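Local structure of putative NADH-flavin reductase (Streptococcus pneumoniae TIGR4, 4R01) at the interface of chains A and B. The protein probably binds a nicotinamide dinucleotide through an NAD(P)-binding Rossmann fold and may act as an NADH-flavin reductase. Coordinates in Å, arbitrary orientation; residue numbers count along the deposited sequence, not the author numbering. Chains: chain A/B, putative NADH-flavin reductase.

The interface of chains A and B. Residues chain A 154, 156, 179, 181; chain B 154, 156, 179, 181.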
loop_
_atom_site.group_PDB
_atom_site.type_symbol
_atom_site.label_atom_id
_atom_site.label_comp_id
_atom_site.label_asym_id
_atom_site.label_seq_id
_atom_site.Cartn_x
_atom_site.Cartn_y
_atom_site.Cartn_z
ATOM N N ASP A 154 -0.280 6.671 12.586
ATOM C CA ASP A 154 -0.641 8.047 12.280
ATOM C C ASP A 154 -0.052 8.993 13.321
ATOM O O ASP A 154 -0.688 9.299 14.333
ATOM C CB ASP A 154 -2.160 8.209 12.203
ATOM C CG ASP A 154 -2.745 7.606 10.940
ATOM O OD1 ASP A 154 -2.032 7.574 9.914
ATOM O OD2 ASP A 154 -3.917 7.169 10.970
ATOM N N ILE A 156 0.600 12.440 14.219
ATOM C CA ILE A 156 0.044 13.714 13.777
ATOM C C ILE A 156 0.802 14.918 14.318
ATOM O O ILE A 156 0.707 15.236 15.502
ATOM C CB ILE A 156 -1.436 13.861 14.189
ATOM C CG1 ILE A 156 -2.207 12.564 13.928
ATOM C CG2 ILE A 156 -2.071 15.036 13.465
ATOM C CD1 ILE A 156 -2.315 12.195 12.463
ATOM N N ILE A 179 -7.979 2.010 16.212
ATOM C CA ILE A 179 -7.103 2.899 15.458
ATOM C C ILE A 179 -5.736 3.055 16.124
ATOM O O ILE A 179 -5.593 2.886 17.335
ATOM C CB ILE A 179 -7.733 4.298 15.267
ATOM C CG1 ILE A 179 -7.712 5.094 16.575
ATOM C CG2 ILE A 179 -9.145 4.177 14.712
ATOM C CD1 ILE A 179 -8.175 6.532 16.424
ATOM N N GLN A 181 -3.164 5.920 16.563
ATOM C CA GLN A 181 -3.051 7.361 16.389
ATOM C C GLN A 181 -2.389 8.027 17.588
ATOM O O GLN A 181 -2.600 7.610 18.727
ATOM C CB GLN A 181 -4.439 7.961 16.165
ATOM C CG GLN A 181 -4.492 9.096 15.170
ATOM C CD GLN A 181 -5.910 9.570 14.924
ATOM O OE1 GLN A 181 -6.550 9.174 13.948
ATOM N NE2 GLN A 181 -6.412 10.423 15.810
ATOM N N ASP B 154 -11.011 5.720 7.000
ATOM C CA ASP B 154 -11.165 4.908 8.198
ATOM C C ASP B 154 -12.619 4.912 8.658
ATOM O O ASP B 154 -13.029 5.754 9.461
ATOM C CB ASP B 154 -10.246 5.405 9.315
ATOM C CG ASP B 154 -8.790 5.053 9.070
ATOM O OD1 ASP B 154 -8.534 4.021 8.413
ATOM O OD2 ASP B 154 -7.904 5.803 9.535
ATOM N N ILE B 156 -15.070 3.439 10.880
ATOM C CA ILE B 156 -14.969 2.664 12.112
ATOM C C ILE B 156 -16.303 2.093 12.571
ATOM O O ILE B 156 -17.166 2.827 13.048
ATOM C CB ILE B 156 -14.393 3.510 13.268
ATOM C CG1 ILE B 156 -13.198 4.341 12.793
ATOM C CG2 ILE B 156 -14.014 2.616 14.437
ATOM C CD1 ILE B 156 -12.001 3.515 12.370
ATOM N N ILE B 179 -6.717 14.118 9.280
ATOM C CA ILE B 179 -7.130 12.719 9.230
ATOM C C ILE B 179 -8.481 12.547 8.537
ATOM O O ILE B 179 -9.304 13.462 8.505
ATOM C CB ILE B 179 -7.204 12.092 10.641
ATOM C CG1 ILE B 179 -8.421 12.611 11.411
ATOM C CG2 ILE B 179 -5.913 12.348 11.407
ATOM C CD1 ILE B 179 -8.641 11.922 12.745
ATOM N N GLN B 181 -11.564 10.243 8.985
ATOM C CA GLN B 181 -12.125 9.293 9.936
ATOM C C GLN B 181 -13.611 9.532 10.166
ATOM O O GLN B 181 -14.064 10.676 10.178
ATOM C CB GLN B 181 -11.373 9.391 11.263
ATOM C CG GLN B 181 -11.156 8.076 11.973
ATOM C CD GLN B 181 -10.318 8.238 13.225
ATOM O OE1 GLN B 181 -9.107 8.008 13.211
ATOM N NE2 GLN B 181 -10.957 8.638 14.319
HETATM O O HOH W 1 -5.497 6.033 9.536
#
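A:Gln181 and B:Gln181 reach toward each other tip to tip across the two-fold axis between chains A and B. Their amide planes are 22° apart, so the two ends are nearly parallel. Each side chain is extended beyond CG (chi2 176°), which carries the amide out to the partner. As modelled, the carbonyl oxygens A:Gln181 OE1 and B:Gln181 OE1 face each other at 2.9 Å. Both can only accept, so this pair is a clash and not a bond. One amide may be turned over in reality, which would place an N-H opposite a carbonyl oxygen; the structure alone does not show this.

Isoleucines flank the amides. The methyl B:Ile179 CD1 lies off the amide plane of A:Gln181, 3.7 Å from A:Gln181 OE1 and somewhat farther from NE2. The two side chains cross at about a right angle. CG1 of B:Ile179 sits between its backbone N and carbonyl carbon (chi1 73°), which sends CD1 toward the glutamine. The other branch serves a second neighbour: B:Ile179 CG2 meets the methyl A:Ile156 CD1 at 3.8 Å, again with the side chains crossed. A:Ile179 and B:Ile179 each turn CD1 mainly to the partner's amide, and CG2 mainly to the partner's isoleucine methyl. The same contacts recur with the chains exchanged.

On another side of the glutamine pair, the carboxylates of A:Asp154 and B:Asp154 approach over the axis without touching. A:Asp154 OD2 and B:Asp154 OD2 are 4.5 Å apart, and the like charges might raise the proton affinity of one. The patch is a modest part of a symmetric interface, which may or may not be the biological one. A water is modelled between the carboxylates, 2.4 Å from both A:Asp154 OD2 and B:Asp154 OD2, so short that the bridge is doubtful in detail.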